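Local atomic coordinates of phosphoserine aminotransferase (Bacillus alcalophilus, PDB entry 1W23), a protein that catalyses the pyridoxal-phosphate-dependent, reversible transamination of 3-phosphohydroxypyruvate to phosphoserine in serine biosynthesis, with glutamate as amino donor. Residues A[87-90]-A[91-94]; A[137-140]-A[141-144]; A[270-273]-A[274-278]. One frame throughout, in Å; residues are numbered along the deposited sequence. Where two conformers were deposited one is given.

Interaction 1: A[87-90]-A[91-94]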
loop_
_atom_site.group_PDB
_atom_site.type_symbol
_atom_site.label_atom_id
_atom_site.label_comp_id
_atom_site.label_asym_id
_atom_site.label_seq_id
_atom_site.Cartn_x
_atom_site.Cartn_y
_atom_site.Cartn_z
ATOM N N LEU A 87 -1.265 2.129 -22.176
ATOM C CA LEU A 87 -1.394 3.055 -23.295
ATOM C C LEU A 87 -0.324 2.908 -24.375
ATOM O O LEU A 87 -0.522 3.396 -25.501
ATOM C CB LEU A 87 -1.373 4.522 -22.775
ATOM C CG LEU A 87 -2.612 5.074 -22.093
ATOM C CD1 LEU A 87 -2.358 6.558 -21.802
ATOM C CD2 LEU A 87 -3.889 4.823 -22.915
ATOM N N LEU A 88 0.804 2.302 -24.094
ATOM C CA LEU A 88 1.882 2.221 -25.106
ATOM C C LEU A 88 1.656 1.002 -25.960
ATOM O O LEU A 88 2.181 -0.086 -25.699
ATOM C CB LEU A 88 3.234 2.254 -24.380
ATOM C CG LEU A 88 4.461 2.274 -25.299
ATOM C CD1 LEU A 88 4.357 3.328 -26.362
ATOM C CD2 LEU A 88 5.757 2.460 -24.516
ATOM N N THR A 89 0.864 1.150 -26.997
ATOM C CA THR A 89 0.466 0.046 -27.869
ATOM C C THR A 89 1.417 -0.056 -29.046
ATOM O O THR A 89 2.205 0.863 -29.364
ATOM C CB THR A 89 -0.946 0.267 -28.425
ATOM O OG1 THR A 89 -0.953 1.482 -29.158
ATOM C CG2 THR A 89 -1.968 0.408 -27.331
ATOM N N LYS A 90 1.389 -1.182 -29.742
ATOM C CA LYS A 90 2.245 -1.382 -30.888
ATOM C C LYS A 90 2.066 -0.274 -31.914
ATOM O O LYS A 90 0.943 0.119 -32.289
ATOM C CB LYS A 90 1.870 -2.704 -31.559
ATOM C CG LYS A 90 2.772 -3.113 -32.682
ATOM C CD LYS A 90 2.401 -4.544 -33.128
ATOM C CE LYS A 90 3.153 -4.834 -34.411
ATOM N NZ LYS A 90 2.906 -6.227 -34.878
ATOM N N GLY A 91 3.212 0.231 -32.372
ATOM C CA GLY A 91 3.118 1.290 -33.365
ATOM C C GLY A 91 3.093 2.687 -32.792
ATOM O O GLY A 91 3.159 3.626 -33.582
ATOM N N THR A 92 3.029 2.860 -31.464
ATOM C CA THR A 92 2.981 4.172 -30.827
ATOM C C THR A 92 4.230 4.389 -30.003
ATOM O O THR A 92 5.007 3.472 -29.751
ATOM C CB THR A 92 1.688 4.379 -29.978
ATOM O OG1 THR A 92 1.741 3.539 -28.832
ATOM C CG2 THR A 92 0.428 4.058 -30.760
ATOM N N ILE A 93 4.389 5.639 -29.536
ATOM C CA ILE A 93 5.621 6.061 -28.835
ATOM C C ILE A 93 5.271 6.660 -27.494
ATOM O O ILE A 93 4.394 7.508 -27.391
ATOM C CB ILE A 93 6.355 7.110 -29.701
ATOM C CG1 ILE A 93 6.798 6.502 -31.050
ATOM C CG2 ILE A 93 7.514 7.730 -28.958
ATOM C CD1 ILE A 93 7.371 7.548 -32.039
ATOM N N GLY A 94 6.012 6.238 -26.458
ATOM C CA GLY A 94 5.906 6.918 -25.153
ATOM C C GLY A 94 6.899 8.067 -25.140
ATOM O O GLY A 94 8.119 7.859 -25.124
#
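With chi1 at 69°, T92 sets OG1 between its own backbone N and carbonyl carbon, on the side where the carbonyl of T89 lies, while CG2 swings beside the backbone N toward the T89 side chain. There T89 OG1 rests against T92 CG2 at 3.3 Å, the two short side chains crossing obliquely. The central feature is T89 O, which accepts twice from T92: from the hydroxyl OG1 at 2.8 Å and from the backbone N at 3.0 Å. Both donors come from the same face of the carbonyl plane, each moderately tilted from it, so one residue clamps the oxygen with main chain and side chain together. The N-H bond closes a type II beta turn from T89 to T92, with K90 and G91 at its corners. G91 takes a positive phi of 91°, where a CB would clash with the carbonyl oxygen of K90; glycine is the natural occupant. The K90 chain runs extended away from the turn. Before the turn, L88 is the centre of an inverse gamma turn, with a weak bond from T89 N to L87 O. The L88 CG stands anti to its backbone N (chi1 -176°), which carries CD1 across to the backbone beyond T92, 3.3 Å from G94 N and 3.5 Å from T92 O. The whole forms the tight connection from the end of helix 75-87 into strand 93-98 of the large mixed sheet. Beyond it, I93 runs beside strand 142-148 and its side chain also touches strand 115-121, while the G94 backbone bonds to E115 and H117 on that other neighbouring strand.

Interaction 2: A[137-140]-A[141-144]; sequences QLNE and NDAY
D142 OD2 is gripped by several donors: the backbone N of N139 at 3.0 Å, and, from elsewhere in the chain, H166 NE2 and N95 ND2. The N139 N-H points almost straight at it (171°) but meets it from above the carboxylate plane. The other oxygen, OD1, takes the side-chain amide of N139, ND2 to D142 OD1 being 2.9 Å. This donor arrives on the syn side of the carboxylate, while the oxygen lies practically in the plane of the amide. The two flat groups are turned nearly square to each other, 88° apart, and the carboxylate is engaged by both the main chain and the side chain of N139. A chi1 of -54° lays the N139 amide alongside its own backbone N, so that ND2 and N reach the two oxygens of the one carboxylate. In the reverse direction D142 N bonds to N139 O at 3.0 Å, closing a type I beta turn from N139 to D142 with E140 and N141 at its corners. N141 sets OD1 3.6 Å from N139 CB and gives ND2 to G91 O of the preceding strand connection. The turn leads the loop into strand 142-148 of the large sheet, and N139 also packs on I93 and N95 of neighbouring strand 93-98 and on H117 of strand 115-121 beyond it. D142 is buried, and with so many N-H donors around its two oxygens the carboxylate is probably kept as the anion, the ring of H166 possibly adding positive charge; bonds to both oxygens should restrain its rotation.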
loop_
_atom_site.group_PDB
_atom_site.type_symbol
_atom_site.label_atom_id
_atom_site.label_comp_id
_atom_site.label_asym_id
_atom_site.label_seq_id
_atom_site.Cartn_x
_atom_site.Cartn_y
_atom_site.Cartn_z
ATOM N N GLN A 137 9.703 18.109 -29.081
ATOM C CA GLN A 137 9.683 17.335 -30.313
ATOM C C GLN A 137 8.597 16.252 -30.145
ATOM O O GLN A 137 8.746 15.304 -29.370
ATOM C CB GLN A 137 11.040 16.737 -30.625
ATOM C CG GLN A 137 12.117 17.835 -30.698
ATOM C CD GLN A 137 11.733 19.009 -31.602
ATOM O OE1 GLN A 137 11.781 20.214 -31.319
ATOM N NE2 GLN A 137 11.306 18.663 -32.828
ATOM N N LEU A 138 7.512 16.443 -30.884
ATOM C CA LEU A 138 6.322 15.621 -30.817
ATOM C C LEU A 138 6.236 14.709 -32.027
ATOM O O LEU A 138 6.759 15.049 -33.125
ATOM C CB LEU A 138 5.088 16.499 -30.693
ATOM C CG LEU A 138 5.076 17.525 -29.560
ATOM C CD1 LEU A 138 3.791 18.346 -29.615
ATOM C CD2 LEU A 138 5.325 16.825 -28.214
ATOM N N ASN A 139 5.550 13.568 -31.866
ATOM C CA ASN A 139 5.423 12.598 -32.948
ATOM C C ASN A 139 3.951 12.350 -33.190
ATOM O O ASN A 139 3.168 12.270 -32.218
ATOM C CB ASN A 139 6.088 11.241 -32.600
ATOM C CG ASN A 139 7.528 11.435 -32.189
ATOM O OD1 ASN A 139 8.389 11.739 -33.028
ATOM N ND2 ASN A 139 7.818 11.314 -30.901
ATOM N N GLU A 140 3.554 12.199 -34.457
ATOM C CA GLU A 140 2.141 11.931 -34.779
ATOM C C GLU A 140 1.611 10.645 -34.084
ATOM O O GLU A 140 0.411 10.580 -33.778
ATOM C CB GLU A 140 2.003 11.849 -36.282
ATOM C CG GLU A 140 2.737 10.689 -37.067
ATOM C CD GLU A 140 2.254 10.732 -38.533
ATOM O OE1 GLU A 140 2.816 11.283 -39.564
ATOM O OE2 GLU A 140 1.137 10.086 -38.657
ATOM N N ASN A 141 2.508 9.690 -33.890
ATOM C CA ASN A 141 2.116 8.421 -33.288
ATOM C C ASN A 141 2.494 8.362 -31.816
ATOM O O ASN A 141 2.624 7.249 -31.253
ATOM C CB ASN A 141 2.702 7.245 -34.077
ATOM C CG ASN A 141 4.225 7.218 -34.133
ATOM O OD1 ASN A 141 4.843 8.286 -34.318
ATOM N ND2 ASN A 141 4.857 6.056 -34.036
ATOM N N ASP A 142 2.683 9.498 -31.140
ATOM C CA ASP A 142 2.804 9.482 -29.681
ATOM C C ASP A 142 1.576 8.847 -29.054
ATOM O O ASP A 142 0.423 9.218 -29.335
ATOM C CB ASP A 142 2.978 10.892 -29.116
ATOM C CG ASP A 142 4.334 11.502 -29.345
ATOM O OD1 ASP A 142 5.339 10.776 -29.571
ATOM O OD2 ASP A 142 4.425 12.762 -29.255
ATOM N N ALA A 143 1.806 7.905 -28.130
ATOM C CA ALA A 143 0.728 7.377 -27.278
ATOM C C ALA A 143 0.338 8.412 -26.214
ATOM O O ALA A 143 -0.823 8.478 -25.750
ATOM C CB ALA A 143 1.168 6.085 -26.609
ATOM N N TYR A 144 1.283 9.222 -25.781
ATOM C CA TYR A 144 1.143 10.224 -24.729
ATOM C C TYR A 144 2.402 11.026 -24.708
ATOM O O TYR A 144 3.439 10.637 -25.249
ATOM C CB TYR A 144 0.893 9.536 -23.389
ATOM C CG TYR A 144 1.902 8.530 -22.924
ATOM C CD1 TYR A 144 1.624 7.162 -23.094
ATOM C CD2 TYR A 144 3.111 8.887 -22.346
ATOM C CE1 TYR A 144 2.533 6.198 -22.696
ATOM C CE2 TYR A 144 4.021 7.933 -21.966
ATOM C CZ TYR A 144 3.743 6.600 -22.117
ATOM O OH TYR A 144 4.625 5.615 -21.733
#

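Interaction 3: A[270-273]-A[274-278]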
loop_
_atom_site.group_PDB
_atom_site.type_symbol
_atom_site.label_atom_id
_atom_site.label_comp_id
_atom_site.label_asym_id
_atom_site.label_seq_id
_atom_site.Cartn_x
_atom_site.Cartn_y
_atom_site.Cartn_z
ATOM N N LYS A 270 6.187 30.911 2.115
ATOM C CA LYS A 270 7.201 30.192 2.859
ATOM C C LYS A 270 8.412 29.903 1.941
ATOM O O LYS A 270 9.532 30.002 2.408
ATOM C CB LYS A 270 6.581 29.096 3.626
ATOM C CG LYS A 270 6.167 27.903 2.946
ATOM C CD LYS A 270 5.199 27.006 3.827
ATOM C CE LYS A 270 5.468 25.613 3.347
ATOM N NZ LYS A 270 4.905 25.209 2.043
ATOM N N ALA A 271 8.200 29.627 0.648
ATOM C CA ALA A 271 9.312 29.470 -0.268
ATOM C C ALA A 271 10.116 30.757 -0.357
ATOM O O ALA A 271 11.354 30.712 -0.399
ATOM C CB ALA A 271 8.795 29.037 -1.644
ATOM N N LYS A 272 9.435 31.904 -0.424
ATOM C CA LYS A 272 10.160 33.190 -0.560
ATOM C C LYS A 272 11.060 33.412 0.646
ATOM O O LYS A 272 12.139 34.012 0.472
ATOM C CB LYS A 272 9.150 34.313 -0.722
ATOM C CG LYS A 272 9.690 35.733 -0.653
ATOM C CD LYS A 272 8.576 36.767 -0.633
ATOM C CE LYS A 272 9.007 38.170 -0.268
ATOM N NZ LYS A 272 10.179 38.710 -0.955
ATOM N N ILE A 273 10.677 32.993 1.837
ATOM C CA ILE A 273 11.583 33.143 3.002
ATOM C C ILE A 273 12.904 32.497 2.719
ATOM O O ILE A 273 13.967 33.076 3.006
ATOM C CB ILE A 273 10.925 32.549 4.261
ATOM C CG1 ILE A 273 9.704 33.388 4.730
ATOM C CG2 ILE A 273 11.925 32.396 5.404
ATOM C CD1 ILE A 273 8.827 32.681 5.725
ATOM N N ILE A 274 12.878 31.265 2.185
ATOM C CA ILE A 274 14.125 30.537 1.967
ATOM C C ILE A 274 14.871 31.070 0.758
ATOM O O ILE A 274 16.092 31.296 0.834
ATOM C CB ILE A 274 13.833 29.015 1.870
ATOM C CG1 ILE A 274 13.103 28.514 3.134
ATOM C CG2 ILE A 274 15.146 28.272 1.662
ATOM C CD1 ILE A 274 12.598 27.105 3.037
ATOM N N TYR A 275 14.197 31.290 -0.368
ATOM C CA TYR A 275 14.874 31.847 -1.532
ATOM C C TYR A 275 15.475 33.232 -1.261
ATOM O O TYR A 275 16.578 33.516 -1.742
ATOM C CB TYR A 275 13.983 31.848 -2.768
ATOM C CG TYR A 275 13.742 30.488 -3.376
ATOM C CD1 TYR A 275 12.488 29.950 -3.479
ATOM C CD2 TYR A 275 14.800 29.714 -3.853
ATOM C CE1 TYR A 275 12.252 28.696 -4.027
ATOM C CE2 TYR A 275 14.592 28.474 -4.416
ATOM C CZ TYR A 275 13.312 27.966 -4.489
ATOM O OH TYR A 275 13.148 26.710 -5.066
ATOM N N ASP A 276 14.770 34.076 -0.511
ATOM C CA ASP A 276 15.350 35.384 -0.188
ATOM C C ASP A 276 16.640 35.199 0.629
ATOM O O ASP A 276 17.607 35.967 0.459
ATOM C CB ASP A 276 14.344 36.246 0.553
ATOM C CG ASP A 276 13.281 36.869 -0.261
ATOM O OD1 ASP A 276 13.308 36.814 -1.501
ATOM O OD2 ASP A 276 12.376 37.510 0.344
ATOM N N THR A 277 16.642 34.225 1.531
ATOM C CA THR A 277 17.845 33.988 2.356
ATOM C C THR A 277 19.017 33.602 1.454
ATOM O O THR A 277 20.157 34.054 1.620
ATOM C CB THR A 277 17.587 32.926 3.398
ATOM O OG1 THR A 277 16.430 33.280 4.205
ATOM C CG2 THR A 277 18.729 32.758 4.356
ATOM N N ILE A 278 18.762 32.717 0.479
ATOM C CA ILE A 278 19.781 32.358 -0.484
ATOM C C ILE A 278 20.254 33.574 -1.269
ATOM O O ILE A 278 21.474 33.844 -1.415
ATOM C CB ILE A 278 19.256 31.228 -1.429
ATOM C CG1 ILE A 278 19.053 29.928 -0.632
ATOM C CG2 ILE A 278 20.178 31.017 -2.624
ATOM C CD1 ILE A 278 18.273 28.862 -1.429
#
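One unbroken alpha helix, 259-279, carries both segments, which follow each other within its last turns and are joined by i to i+4 bonds from Y275, D276 and T277. Y275 N bonds to A271 O at 2.9 Å, nearly straight (176°), and D276 N to K272 O at 2.8 Å. The next rung, T277 N to I273 O, is longer at 3.3 Å, but T277 OG1 adds a second bond to the same carbonyl oxygen at 2.7 Å. This is a common habit of threonine in helices, and here chi1 of -55° places OG1 beside the backbone N, pointing back down the helix; OG1 also bonds to R350 NH1 of helix 343-359. K272 and D276 form an i to i+4 salt bridge, NZ to OD2 at 2.8 Å. The lysine runs extended from CG and bends only at its last torsion (48°), so that NZ meets the syn lone pair of D276 OD2, with K272 CG also resting 3.4 Å from D276 OD2. K272 was modelled in two conformers, so this pairing may not be constant. Replacing D276 by an alanine would probably leave the K272 ammonium without this carboxylate and its aliphatic chain free to swing. Two faces of the helix are covered: I274, Y275 and I278 touch V299 of strand 298-302, while I273 and T277 meet helix 343-359. K270, also modelled twice, in the conformer given bonds through NZ to I337 O, Y338 O and N267 OD1. The Y275 hydroxyl bonds to S295 O, while on the helix itself the ring atom CE1 lies 4.2 Å from A271 CB.

Interactions 1 and 2 are neighbours, their centres 9 Å apart: each leads into one of two adjacent parallel strands of the large sheet, 93-98 and 142-148. They meet through probable backbone bonds, I93 O to A143 N at 2.7 Å and I93 N to N141 O at 2.9 Å, and the N141 amide adds a second tie between the two turns, away from the annotated sites. Interaction 3 stands apart, its centre 43 Å from that of interaction 1 and 39 Å from that of interaction 2. It lies nearer the cofactor region: the K270 side chain is about 11 Å from that of K196, the lysine that can carry the cofactor, not attached in this structure.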